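Local coordinates for dioxygenase (Pseudomonas brassicacearum, PDB 5V2D), which probably cleaves the central double bond of lignin-derived stilbenes with molecular oxygen at a non-haem iron centre, at residues S39-E44 with I486-R491; A66-Y71 with R101-T106; L109-R114 with L132-N137; N136-N141 with E156-W161. One frame throughout, in Å; residues are numbered along the deposited sequence.

How the interactions relate
Interactions 1 and 2 meet on one blade of the beta-propeller, where strands 43-45 and 96-103 are neighbours; their centres are 11 Å apart, and R491 NH2 ties them to P67 O at 2.7 Å. From there R113 carries the connection to the helix of interaction 3: its NE bonds Q70 OE1 of interaction 2, and its NH2 forms a salt bridge with E42 OE1 of interaction 1. N136 and N137 belong to both interactions 3 and 4, and W161 of interaction 4 packs on V104 of interaction 2. The iron, bound by H188, H239, H304 and H495, lies about 13 Å from the side chains of A66 and D157. Beside D157, E156 OE1 bonds H239 ND1, which puts E156 in the metal's second shell.

Interaction 1 of 4, residues S39-E44 with I486-R491; sequences SRIEAE and IPFRMR
F488 lays its ring against I41 where loop 486-491 leaves one blade of the beta-propeller, after strand 482-486, and heads for strand 496-500 of the next. Its CB already touches I41 CD1, 3.9 Å away, and CG lies against the same methyl. Ring atom CD1 comes nearer still, 3.7 Å from I41 CD1. With chi1 at 64°, CG sits between the backbone N and the carbonyl carbon, and one face of the ring meets the other branch of isoleucine. There I41 CG2 stands over the centre, 4.2 Å from the centroid, in a CH-pi contact; I486 CG2 covers the opposite face. A beta-branched residue suits this place because its two arms reach different parts of one ring. Farther out, F488 CE2 meets A43 CB at 4.0 Å, where this small side chain, at the start of edge strand 43-45, fits against the ring. Nearby a water bridges the two segments, donating to R489 O at 2.6 Å and bonding S39 OG at 2.8 Å.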
loop_
_atom_site.group_PDB
_atom_site.type_symbol
_atom_site.label_atom_id
_atom_site.label_comp_id
_atom_site.label_asym_id
_atom_site.label_seq_id
_atom_site.Cartn_x
_atom_site.Cartn_y
_atom_site.Cartn_z
ATOM N N SER A 39 1.659 -18.102 4.997
ATOM C CA SER A 39 0.735 -18.972 4.215
ATOM C C SER A 39 1.542 -19.747 3.188
ATOM O O SER A 39 1.677 -20.958 3.282
ATOM C CB SER A 39 -0.332 -18.117 3.531
ATOM O OG SER A 39 -1.005 -18.804 2.531
ATOM N N ARG A 40 2.070 -19.020 2.215
ATOM C CA ARG A 40 2.995 -19.543 1.183
ATOM C C ARG A 40 2.242 -20.421 0.215
ATOM O O ARG A 40 2.836 -21.181 -0.513
ATOM C CB ARG A 40 4.180 -20.256 1.812
ATOM C CG ARG A 40 4.855 -19.395 2.938
ATOM C CD ARG A 40 6.181 -20.100 3.316
ATOM N NE ARG A 40 5.922 -21.267 4.143
ATOM C CZ ARG A 40 6.861 -22.042 4.620
ATOM N NH1 ARG A 40 8.186 -21.825 4.345
ATOM N NH2 ARG A 40 6.548 -23.052 5.378
ATOM N N ILE A 41 0.910 -20.241 0.154
ATOM C CA ILE A 41 0.130 -21.092 -0.736
ATOM C C ILE A 41 0.023 -20.378 -2.105
ATOM O O ILE A 41 -0.504 -19.322 -2.199
ATOM C CB ILE A 41 -1.259 -21.313 -0.172
ATOM C CG1 ILE A 41 -1.233 -22.094 1.172
ATOM C CG2 ILE A 41 -2.201 -21.944 -1.209
ATOM C CD1 ILE A 41 -2.600 -22.088 1.851
ATOM N N GLU A 42 0.542 -21.012 -3.129
ATOM C CA GLU A 42 0.301 -20.685 -4.516
ATOM C C GLU A 42 -0.819 -21.591 -4.950
ATOM O O GLU A 42 -0.748 -22.777 -4.745
ATOM C CB GLU A 42 1.537 -20.885 -5.388
ATOM C CG GLU A 42 2.671 -19.942 -5.005
ATOM C CD GLU A 42 3.801 -19.988 -6.056
ATOM O OE1 GLU A 42 4.699 -20.867 -5.941
ATOM O OE2 GLU A 42 3.782 -19.143 -6.991
ATOM N N ALA A 43 -1.906 -21.026 -5.450
ATOM C CA ALA A 43 -3.135 -21.817 -5.614
ATOM C C ALA A 43 -3.966 -21.406 -6.798
ATOM O O ALA A 43 -3.828 -20.289 -7.319
ATOM C CB ALA A 43 -3.952 -21.632 -4.401
ATOM N N GLU A 44 -4.832 -22.336 -7.200
ATOM C CA GLU A 44 -5.870 -22.058 -8.173
ATOM C C GLU A 44 -7.172 -22.648 -7.574
ATOM O O GLU A 44 -7.176 -23.834 -7.204
ATOM C CB GLU A 44 -5.542 -22.735 -9.484
ATOM C CG GLU A 44 -6.242 -22.056 -10.617
ATOM C CD GLU A 44 -6.788 -22.937 -11.761
ATOM O OE1 GLU A 44 -5.941 -23.542 -12.473
ATOM O OE2 GLU A 44 -8.083 -23.026 -11.839
ATOM N N ILE A 486 -13.430 -18.401 0.816
ATOM C CA ILE A 486 -12.092 -18.835 0.324
ATOM C C ILE A 486 -11.750 -20.031 1.177
ATOM O O ILE A 486 -11.847 -19.973 2.400
ATOM C CB ILE A 486 -11.088 -17.703 0.486
ATOM C CG1 ILE A 486 -11.567 -16.508 -0.335
ATOM C CG2 ILE A 486 -9.749 -18.110 -0.133
ATOM C CD1 ILE A 486 -11.102 -15.224 0.193
ATOM N N PRO A 487 -11.305 -21.133 0.556
ATOM C CA PRO A 487 -11.092 -22.346 1.296
ATOM C C PRO A 487 -9.786 -22.434 2.093
ATOM O O PRO A 487 -9.475 -23.483 2.686
ATOM C CB PRO A 487 -11.091 -23.378 0.193
ATOM C CG PRO A 487 -10.661 -22.669 -1.007
ATOM C CD PRO A 487 -11.275 -21.343 -0.890
ATOM N N PHE A 488 -9.019 -21.372 2.074
ATOM C CA PHE A 488 -7.829 -21.232 2.883
ATOM C C PHE A 488 -7.705 -19.826 3.360
ATOM O O PHE A 488 -8.281 -18.935 2.784
ATOM C CB PHE A 488 -6.516 -21.701 2.115
ATOM C CG PHE A 488 -6.190 -20.872 0.904
ATOM C CD1 PHE A 488 -5.412 -19.766 1.008
ATOM C CD2 PHE A 488 -6.629 -21.237 -0.341
ATOM C CE1 PHE A 488 -5.097 -18.961 -0.141
ATOM C CE2 PHE A 488 -6.403 -20.408 -1.468
ATOM C CZ PHE A 488 -5.625 -19.283 -1.338
ATOM N N ARG A 489 -6.965 -19.664 4.440
ATOM C CA ARG A 489 -6.712 -18.357 5.047
ATOM C C ARG A 489 -5.784 -17.460 4.178
ATOM O O ARG A 489 -4.669 -17.854 3.800
ATOM C CB ARG A 489 -6.014 -18.530 6.398
ATOM C CG ARG A 489 -5.680 -17.233 7.116
ATOM C CD ARG A 489 -4.904 -17.562 8.405
ATOM N NE ARG A 489 -3.684 -18.286 8.116
ATOM C CZ ARG A 489 -2.511 -17.717 7.857
ATOM N NH1 ARG A 489 -2.282 -16.385 7.967
ATOM N NH2 ARG A 489 -1.486 -18.565 7.574
ATOM N N MET A 490 -6.250 -16.267 3.932
ATOM C CA MET A 490 -5.465 -15.258 3.204
ATOM C C MET A 490 -4.685 -14.505 4.277
ATOM O O MET A 490 -5.285 -13.851 5.164
ATOM C CB MET A 490 -6.408 -14.279 2.490
ATOM C CG MET A 490 -7.303 -14.913 1.417
ATOM S SD MET A 490 -6.489 -15.530 -0.062
ATOM C CE MET A 490 -6.189 -13.983 -0.870
ATOM N N ARG A 491 -3.372 -14.468 4.111
ATOM C CA ARG A 491 -2.532 -13.620 4.992
ATOM C C ARG A 491 -2.874 -12.135 4.755
ATOM O O ARG A 491 -3.322 -11.733 3.698
ATOM C CB ARG A 491 -1.059 -13.874 4.677
ATOM C CG ARG A 491 -0.103 -13.346 5.687
ATOM C CD ARG A 491 1.318 -13.901 5.387
ATOM N NE ARG A 491 2.186 -13.663 6.562
ATOM C CZ ARG A 491 3.161 -12.745 6.644
ATOM N NH1 ARG A 491 3.843 -12.643 7.792
ATOM N NH2 ARG A 491 3.480 -11.906 5.634
HETATM O O HOH W 1 -2.994 -19.814 4.275
#

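Interaction 2 of 4, residues A66-Y71 with R101-T106; sequences APDPQY and RRYVQT
D68 OD1 is gripped by three donors: both terminal nitrogens of R101 and, from the neighbouring loop, the backbone N of R40. The R101 NH2 bond to D68 OD1 is 3.1 Å long and forms a salt bridge, bent to 138° at the hydrogen, while the NH1 bond to the same oxygen is weak. NH2 reaches the oxygen from above the carboxylate plane, and the two flat groups are turned 49° apart. R101 can span this distance because its chain is extended from CG to NE; NH1 also bonds the carbonyl of I41, and D68 OD2 takes the N-H of S39. In this propeller blade strand 85-93 runs between strands 60-67 and 96-103, so these side chains reach across the middle strand, from strand 96-103 to the loop that follows strand 60-67, passing over M86. Y103 does the same with its hydroxyl, which donates to D68 O at 2.7 Å from above the carbonyl plane. That oxygen lies at the edge of the tyrosine ring, in its plane. A phenylalanine here would keep the ring but would probably leave the buried carbonyl of D68 without this donor. The Q70 amide, its plane 58° from the ring, brings OE1 to 3.5 Å from Y103 CE1, and the same oxygen accepts from R113 NE.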
loop_
_atom_site.group_PDB
_atom_site.type_symbol
_atom_site.label_atom_id
_atom_site.label_comp_id
_atom_site.label_asym_id
_atom_site.label_seq_id
_atom_site.Cartn_x
_atom_site.Cartn_y
_atom_site.Cartn_z
ATOM N N ALA A 66 0.225 -9.481 -1.283
ATOM C CA ALA A 66 0.586 -9.669 0.084
ATOM C C ALA A 66 2.067 -10.055 0.242
ATOM O O ALA A 66 2.504 -10.987 -0.366
ATOM C CB ALA A 66 -0.245 -10.755 0.698
ATOM N N PRO A 67 2.732 -9.443 1.201
ATOM C CA PRO A 67 3.978 -10.033 1.666
ATOM C C PRO A 67 3.706 -11.401 2.255
ATOM O O PRO A 67 2.754 -11.551 3.025
ATOM C CB PRO A 67 4.464 -9.049 2.740
ATOM C CG PRO A 67 3.710 -7.804 2.494
ATOM C CD PRO A 67 2.379 -8.219 1.947
ATOM N N ASP A 68 4.464 -12.404 1.850
ATOM C CA ASP A 68 4.229 -13.754 2.326
ATOM C C ASP A 68 5.579 -14.531 2.230
ATOM O O ASP A 68 5.892 -15.135 1.203
ATOM C CB ASP A 68 3.139 -14.416 1.513
ATOM C CG ASP A 68 2.532 -15.664 2.201
ATOM O OD1 ASP A 68 1.556 -16.191 1.628
ATOM O OD2 ASP A 68 2.955 -16.090 3.342
ATOM N N PRO A 69 6.405 -14.459 3.249
ATOM C CA PRO A 69 7.838 -14.920 3.095
ATOM C C PRO A 69 7.956 -16.341 2.771
ATOM O O PRO A 69 7.370 -17.182 3.418
ATOM C CB PRO A 69 8.522 -14.614 4.428
ATOM C CG PRO A 69 7.441 -14.179 5.302
ATOM C CD PRO A 69 6.113 -13.969 4.598
ATOM N N GLN A 70 8.721 -16.649 1.702
ATOM C CA GLN A 70 8.877 -17.993 1.258
ATOM C C GLN A 70 9.611 -18.814 2.304
ATOM O O GLN A 70 9.295 -19.997 2.479
ATOM C CB GLN A 70 9.669 -18.051 -0.040
ATOM C CG GLN A 70 10.004 -19.444 -0.561
ATOM C CD GLN A 70 8.822 -20.131 -1.141
ATOM O OE1 GLN A 70 8.638 -20.135 -2.345
ATOM N NE2 GLN A 70 7.976 -20.734 -0.244
ATOM N N TYR A 71 10.589 -18.226 2.958
ATOM C CA TYR A 71 11.339 -18.919 4.019
ATOM C C TYR A 71 11.402 -18.165 5.332
ATOM O O TYR A 71 11.315 -16.931 5.345
ATOM C CB TYR A 71 12.795 -19.129 3.550
ATOM C CG TYR A 71 12.945 -20.142 2.436
ATOM C CD1 TYR A 71 12.838 -21.486 2.653
ATOM C CD2 TYR A 71 13.137 -19.707 1.115
ATOM C CE1 TYR A 71 12.956 -22.411 1.627
ATOM C CE2 TYR A 71 13.221 -20.599 0.060
ATOM C CZ TYR A 71 13.147 -21.960 0.305
ATOM O OH TYR A 71 13.290 -22.794 -0.769
ATOM N N ARG A 101 -3.426 -17.433 -7.119
ATOM C CA ARG A 101 -2.527 -16.806 -6.158
ATOM C C ARG A 101 -1.130 -17.334 -6.507
ATOM O O ARG A 101 -0.957 -18.571 -6.537
ATOM C CB ARG A 101 -2.912 -17.138 -4.760
ATOM C CG ARG A 101 -2.128 -16.391 -3.689
ATOM C CD ARG A 101 -2.820 -16.520 -2.325
ATOM N NE ARG A 101 -2.223 -15.668 -1.298
ATOM C CZ ARG A 101 -1.438 -16.011 -0.312
ATOM N NH1 ARG A 101 -0.970 -17.256 -0.181
ATOM N NH2 ARG A 101 -1.056 -15.044 0.541
ATOM N N ARG A 102 -0.199 -16.444 -6.775
ATOM C CA ARG A 102 1.158 -16.823 -7.226
ATOM C C ARG A 102 2.202 -15.827 -6.682
ATOM O O ARG A 102 1.937 -14.624 -6.606
ATOM C CB ARG A 102 1.311 -16.833 -8.777
ATOM C CG ARG A 102 0.453 -17.790 -9.590
ATOM C CD ARG A 102 0.843 -19.270 -9.338
ATOM N NE ARG A 102 0.352 -20.373 -10.183
ATOM C CZ ARG A 102 -0.709 -21.169 -9.955
ATOM N NH1 ARG A 102 -1.549 -20.960 -8.968
ATOM N NH2 ARG A 102 -0.956 -22.180 -10.778
ATOM N N TYR A 103 3.389 -16.344 -6.427
ATOM C CA TYR A 103 4.527 -15.529 -6.054
ATOM C C TYR A 103 5.019 -14.786 -7.250
ATOM O O TYR A 103 5.043 -15.327 -8.376
ATOM C CB TYR A 103 5.689 -16.376 -5.540
ATOM C CG TYR A 103 5.681 -16.687 -4.049
ATOM C CD1 TYR A 103 5.680 -17.965 -3.598
ATOM C CD2 TYR A 103 5.663 -15.648 -3.106
ATOM C CE1 TYR A 103 5.726 -18.236 -2.246
ATOM C CE2 TYR A 103 5.734 -15.939 -1.760
ATOM C CZ TYR A 103 5.717 -17.259 -1.344
ATOM O OH TYR A 103 5.714 -17.511 0.015
ATOM N N VAL A 104 5.414 -13.543 -7.038
ATOM C CA VAL A 104 6.258 -12.845 -8.026
ATOM C C VAL A 104 7.631 -13.541 -8.053
ATOM O O VAL A 104 8.303 -13.647 -7.041
ATOM C CB VAL A 104 6.487 -11.364 -7.692
ATOM C CG1 VAL A 104 7.119 -10.652 -8.845
ATOM C CG2 VAL A 104 5.146 -10.644 -7.450
ATOM N N GLN A 105 8.047 -14.019 -9.216
ATOM C CA GLN A 105 9.337 -14.729 -9.312
ATOM C C GLN A 105 10.474 -13.707 -9.485
ATOM O O GLN A 105 11.163 -13.662 -10.506
ATOM C CB GLN A 105 9.315 -15.772 -10.405
ATOM C CG GLN A 105 8.237 -16.776 -10.131
ATOM C CD GLN A 105 8.577 -18.173 -10.534
ATOM O OE1 GLN A 105 9.532 -18.418 -11.285
ATOM N NE2 GLN A 105 7.797 -19.123 -10.038
ATOM N N THR A 106 10.704 -12.967 -8.425
ATOM C CA THR A 106 11.801 -12.034 -8.326
ATOM C C THR A 106 13.139 -12.772 -8.337
ATOM O O THR A 106 13.220 -13.933 -7.950
ATOM C CB THR A 106 11.748 -11.179 -7.041
ATOM O OG1 THR A 106 11.828 -12.013 -5.920
ATOM C CG2 THR A 106 10.455 -10.307 -7.007
#

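Interaction 3 of 4, residues L109-R114 with L132-N137; sequences LLAQRR and LAAKNN
A111 and R114, one turn apart on helix 107-115, face loop 132-137, which runs beside the helix in the long connection between it and strand 143-147 of the propeller. The helix is N-capped by the T106 side chain. A111 comes first, and its methyl rests on the loop backbone: CB is 3.8 Å from A134 N. It also meets the methyl of A134, with 4.2 Å between the two CB atoms. Alanine suits both positions, since the two backbones approach to 5.8 Å between A111 CA and A134 CA. At R114 the side chain leaves with CG anti to the backbone N (chi1 -176°) and bends at chi3 (77°), a shape that folds the guanidinium back over A111 O, which lies above the centre of its plane. A long, flexible side chain suits this return. The group then meets L132 with its edge, while the aliphatic CB of L132 lies against NH2. R114 NH2 donates to L132 O at 3.1 Å, 151° at the hydrogen, with the oxygen in the guanidinium plane. A water reinforces this grip, accepting from R114 NH1 at 2.9 Å and donating to L132 O at 2.8 Å.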
loop_
_atom_site.group_PDB
_atom_site.type_symbol
_atom_site.label_atom_id
_atom_site.label_comp_id
_atom_site.label_asym_id
_atom_site.label_seq_id
_atom_site.Cartn_x
_atom_site.Cartn_y
_atom_site.Cartn_z
ATOM N N LEU A 109 13.586 -14.038 -4.711
ATOM C CA LEU A 109 12.896 -15.289 -4.456
ATOM C C LEU A 109 13.607 -16.485 -5.100
ATOM O O LEU A 109 13.741 -17.540 -4.496
ATOM C CB LEU A 109 11.465 -15.242 -4.890
ATOM C CG LEU A 109 10.658 -16.534 -4.675
ATOM C CD1 LEU A 109 10.442 -16.802 -3.223
ATOM C CD2 LEU A 109 9.275 -16.461 -5.265
ATOM N N LEU A 110 13.977 -16.351 -6.354
ATOM C CA LEU A 110 14.554 -17.495 -7.045
ATOM C C LEU A 110 15.925 -17.863 -6.473
ATOM O O LEU A 110 16.303 -19.036 -6.474
ATOM C CB LEU A 110 14.666 -17.223 -8.546
ATOM C CG LEU A 110 13.342 -17.124 -9.277
ATOM C CD1 LEU A 110 13.477 -16.874 -10.748
ATOM C CD2 LEU A 110 12.421 -18.310 -9.044
ATOM N N ALA A 111 16.678 -16.881 -5.993
ATOM C CA ALA A 111 17.935 -17.207 -5.343
ATOM C C ALA A 111 17.684 -17.992 -4.023
ATOM O O ALA A 111 18.370 -18.954 -3.702
ATOM C CB ALA A 111 18.798 -15.966 -5.127
ATOM N N GLN A 112 16.697 -17.558 -3.256
ATOM C CA GLN A 112 16.374 -18.277 -2.016
ATOM C C GLN A 112 15.905 -19.666 -2.319
ATOM O O GLN A 112 16.325 -20.608 -1.616
ATOM C CB GLN A 112 15.313 -17.509 -1.176
ATOM C CG GLN A 112 15.795 -16.166 -0.670
ATOM C CD GLN A 112 14.902 -15.560 0.414
ATOM O OE1 GLN A 112 13.923 -16.224 0.814
ATOM N NE2 GLN A 112 15.334 -14.406 1.030
ATOM N N ARG A 113 15.084 -19.835 -3.346
ATOM C CA ARG A 113 14.643 -21.172 -3.719
ATOM C C ARG A 113 15.846 -22.052 -4.195
ATOM O O ARG A 113 15.895 -23.221 -3.917
ATOM C CB ARG A 113 13.602 -21.152 -4.816
ATOM C CG ARG A 113 12.211 -20.693 -4.294
ATOM C CD ARG A 113 11.208 -20.785 -5.371
ATOM N NE ARG A 113 9.870 -20.519 -4.882
ATOM C CZ ARG A 113 8.766 -20.743 -5.577
ATOM N NH1 ARG A 113 8.793 -21.041 -6.902
ATOM N NH2 ARG A 113 7.576 -20.549 -4.976
ATOM N N ARG A 114 16.790 -21.454 -4.849
ATOM C CA ARG A 114 18.000 -22.187 -5.286
ATOM C C ARG A 114 18.786 -22.698 -4.095
ATOM O O ARG A 114 19.184 -23.823 -4.089
ATOM C CB ARG A 114 18.864 -21.251 -6.116
ATOM C CG ARG A 114 20.132 -21.874 -6.739
ATOM C CD ARG A 114 21.006 -20.748 -7.318
ATOM N NE ARG A 114 21.710 -20.062 -6.230
ATOM C CZ ARG A 114 21.783 -18.743 -6.075
ATOM N NH1 ARG A 114 21.258 -17.877 -6.980
ATOM N NH2 ARG A 114 22.457 -18.252 -5.029
ATOM N N LEU A 132 25.257 -15.014 -1.190
ATOM C CA LEU A 132 24.537 -15.702 -2.257
ATOM C C LEU A 132 23.147 -15.086 -2.640
ATOM O O LEU A 132 22.528 -15.538 -3.626
ATOM C CB LEU A 132 24.260 -17.130 -1.793
ATOM C CG LEU A 132 25.280 -18.325 -2.042
ATOM C CD1 LEU A 132 26.556 -17.985 -2.726
ATOM C CD2 LEU A 132 25.392 -19.232 -0.833
ATOM N N ALA A 133 22.682 -14.078 -1.900
ATOM C CA ALA A 133 21.443 -13.408 -2.211
ATOM C C ALA A 133 21.540 -12.780 -3.582
ATOM O O ALA A 133 22.648 -12.379 -4.001
ATOM C CB ALA A 133 21.207 -12.296 -1.260
ATOM N N ALA A 134 20.432 -12.652 -4.258
ATOM C CA ALA A 134 20.399 -11.911 -5.528
ATOM C C ALA A 134 20.829 -10.506 -5.296
ATOM O O ALA A 134 20.633 -9.948 -4.243
ATOM C CB ALA A 134 19.027 -11.957 -6.179
ATOM N N LYS A 135 21.393 -9.904 -6.321
ATOM C CA LYS A 135 21.786 -8.496 -6.292
ATOM C C LYS A 135 20.615 -7.574 -6.189
ATOM O O LYS A 135 20.663 -6.558 -5.534
ATOM C CB LYS A 135 22.581 -8.146 -7.557
ATOM C CG LYS A 135 23.952 -8.865 -7.603
ATOM C CD LYS A 135 24.844 -8.539 -6.401
ATOM C CE LYS A 135 26.281 -8.927 -6.574
ATOM N NZ LYS A 135 26.535 -10.266 -5.986
ATOM N N ASN A 136 19.541 -7.905 -6.873
ATOM C CA ASN A 136 18.293 -7.107 -6.779
ATOM C C ASN A 136 17.600 -7.560 -5.467
ATOM O O ASN A 136 17.183 -8.695 -5.317
ATOM C CB ASN A 136 17.386 -7.327 -8.016
ATOM C CG ASN A 136 16.149 -6.432 -7.980
ATOM O OD1 ASN A 136 15.754 -5.905 -6.924
ATOM N ND2 ASN A 136 15.515 -6.293 -9.130
ATOM N N ASN A 137 17.516 -6.658 -4.532
ATOM C CA ASN A 137 16.934 -6.922 -3.183
ATOM C C ASN A 137 15.394 -6.879 -3.131
ATOM O O ASN A 137 14.857 -7.058 -2.059
ATOM C CB ASN A 137 17.483 -5.890 -2.190
ATOM C CG ASN A 137 17.526 -6.393 -0.753
ATOM O OD1 ASN A 137 17.853 -7.593 -0.522
ATOM N ND2 ASN A 137 17.216 -5.513 0.235
HETATM O O HOH W 2 22.058 -15.119 -6.305
#

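Interaction 4 of 4, residues N136-N141 with E156-W161; sequences NNTTAN and EDALPW
T138 and D157 share the one direct hydrogen bond between these loops, and four waters carry other polar links. The loops belong to a propeller blade, one leading into strand 143-147, the other joining strands 150-154 and 161-163. An Asx turn shapes the first: N136 OD1 accepts T138 N at 3.0 Å. T138 OG1, anti to its own backbone N (chi1 -157°), donates to D157 OD1 at 2.8 Å, on the syn side of the carboxylate. The other oxygen, D157 OD2, receives two waters, one also donating to N137 O, the other accepting from N137 ND2; N120 holds N137 OD1. An alanine in place of this aspartate would probably leave the T138 hydroxyl without its acceptor and take one anchor from each water. Threonine also supplies apolar surface: its CB packs on A158 CB at 3.6 Å, and its CG2 lies 3.6 Å from W161 NE1. The indole N-H donates to a third water at 3.0 Å; that water also accepts from N136 ND2 and donates to L159 O at 2.7 Å.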
loop_
_atom_site.group_PDB
_atom_site.type_symbol
_atom_site.label_atom_id
_atom_site.label_comp_id
_atom_site.label_asym_id
_atom_site.label_seq_id
_atom_site.Cartn_x
_atom_site.Cartn_y
_atom_site.Cartn_z
ATOM N N ASN A 136 19.541 -7.905 -6.873
ATOM C CA ASN A 136 18.293 -7.107 -6.779
ATOM C C ASN A 136 17.600 -7.560 -5.467
ATOM O O ASN A 136 17.183 -8.695 -5.317
ATOM C CB ASN A 136 17.386 -7.327 -8.016
ATOM C CG ASN A 136 16.149 -6.432 -7.980
ATOM O OD1 ASN A 136 15.754 -5.905 -6.924
ATOM N ND2 ASN A 136 15.515 -6.293 -9.130
ATOM N N ASN A 137 17.516 -6.658 -4.532
ATOM C CA ASN A 137 16.934 -6.922 -3.183
ATOM C C ASN A 137 15.394 -6.879 -3.131
ATOM O O ASN A 137 14.857 -7.058 -2.059
ATOM C CB ASN A 137 17.483 -5.890 -2.190
ATOM C CG ASN A 137 17.526 -6.393 -0.753
ATOM O OD1 ASN A 137 17.853 -7.593 -0.522
ATOM N ND2 ASN A 137 17.216 -5.513 0.235
ATOM N N THR A 138 14.713 -6.547 -4.222
ATOM C CA THR A 138 13.281 -6.297 -4.160
ATOM C C THR A 138 12.457 -7.555 -3.976
ATOM O O THR A 138 12.794 -8.603 -4.475
ATOM C CB THR A 138 12.743 -5.468 -5.359
ATOM O OG1 THR A 138 11.529 -4.842 -4.948
ATOM C CG2 THR A 138 12.490 -6.308 -6.561
ATOM N N THR A 139 11.340 -7.390 -3.275
ATOM C CA THR A 139 10.292 -8.417 -3.169
ATOM C C THR A 139 8.997 -8.122 -3.912
ATOM O O THR A 139 8.109 -8.948 -3.902
ATOM C CB THR A 139 9.900 -8.574 -1.662
ATOM O OG1 THR A 139 9.572 -7.269 -1.144
ATOM C CG2 THR A 139 11.061 -9.197 -0.898
ATOM N N ALA A 140 8.864 -6.953 -4.557
ATOM C CA ALA A 140 7.731 -6.603 -5.402
ATOM C C ALA A 140 6.416 -6.866 -4.650
ATOM O O ALA A 140 5.526 -7.460 -5.232
ATOM C CB ALA A 140 7.791 -7.396 -6.690
ATOM N N ASN A 141 6.337 -6.428 -3.389
ATOM C CA ASN A 141 5.315 -6.873 -2.440
ATOM C C ASN A 141 4.258 -5.884 -1.988
ATOM O O ASN A 141 3.494 -6.226 -1.078
ATOM C CB ASN A 141 6.013 -7.499 -1.240
ATOM C CG ASN A 141 6.630 -6.500 -0.323
ATOM O OD1 ASN A 141 6.714 -5.331 -0.640
ATOM N ND2 ASN A 141 7.072 -6.982 0.859
ATOM N N GLU A 156 8.886 0.044 -3.669
ATOM C CA GLU A 156 9.506 1.349 -3.863
ATOM C C GLU A 156 11.028 1.367 -3.808
ATOM O O GLU A 156 11.635 2.437 -3.961
ATOM C CB GLU A 156 8.955 2.368 -2.852
ATOM C CG GLU A 156 9.403 2.097 -1.385
ATOM C CD GLU A 156 8.441 2.775 -0.391
ATOM O OE1 GLU A 156 7.214 2.537 -0.500
ATOM O OE2 GLU A 156 8.903 3.549 0.491
ATOM N N ASP A 157 11.654 0.223 -3.610
ATOM C CA ASP A 157 13.136 0.094 -3.607
ATOM C C ASP A 157 13.688 -0.312 -4.953
ATOM O O ASP A 157 14.873 -0.482 -5.084
ATOM C CB ASP A 157 13.624 -0.891 -2.542
ATOM C CG ASP A 157 13.156 -2.305 -2.756
ATOM O OD1 ASP A 157 12.235 -2.545 -3.606
ATOM O OD2 ASP A 157 13.700 -3.226 -2.014
ATOM N N ALA A 158 12.832 -0.491 -5.976
ATOM C CA ALA A 158 13.295 -1.001 -7.250
ATOM C C ALA A 158 12.251 -0.765 -8.336
ATOM O O ALA A 158 11.137 -0.295 -8.038
ATOM C CB ALA A 158 13.620 -2.484 -7.123
ATOM N N LEU A 159 12.617 -1.121 -9.558
ATOM C CA LEU A 159 11.672 -1.137 -10.648
ATOM C C LEU A 159 10.671 -2.264 -10.404
ATOM O O LEU A 159 10.956 -3.224 -9.669
ATOM C CB LEU A 159 12.436 -1.423 -11.955
ATOM C CG LEU A 159 13.303 -0.254 -12.502
ATOM C CD1 LEU A 159 14.133 -0.795 -13.661
ATOM C CD2 LEU A 159 12.422 0.831 -13.001
ATOM N N PRO A 160 9.493 -2.167 -10.995
ATOM C CA PRO A 160 8.456 -3.150 -10.772
ATOM C C PRO A 160 8.689 -4.390 -11.566
ATOM O O PRO A 160 9.565 -4.399 -12.434
ATOM C CB PRO A 160 7.187 -2.436 -11.272
ATOM C CG PRO A 160 7.645 -1.340 -12.155
ATOM C CD PRO A 160 9.046 -1.023 -11.838
ATOM N N TRP A 161 7.930 -5.444 -11.247
ATOM C CA TRP A 161 7.986 -6.725 -11.903
ATOM C C TRP A 161 6.640 -6.957 -12.632
ATOM O O TRP A 161 5.562 -6.700 -12.090
ATOM C CB TRP A 161 8.262 -7.849 -10.883
ATOM C CG TRP A 161 9.685 -7.869 -10.565
ATOM C CD1 TRP A 161 10.388 -6.916 -9.907
ATOM C CD2 TRP A 161 10.639 -8.819 -11.042
ATOM N NE1 TRP A 161 11.716 -7.235 -9.921
ATOM C CE2 TRP A 161 11.901 -8.392 -10.619
ATOM C CE3 TRP A 161 10.542 -9.997 -11.762
ATOM C CZ2 TRP A 161 13.056 -9.129 -10.884
ATOM C CZ3 TRP A 161 11.685 -10.728 -12.027
ATOM C CH2 TRP A 161 12.920 -10.285 -11.620
HETATM O O HOH W 3 13.200 -4.650 -9.776
HETATM O O HOH W 4 13.195 -5.389 -0.614
HETATM O O HOH W 5 16.059 -3.041 -0.865
HETATM O O HOH W 6 9.793 -4.041 -7.256
#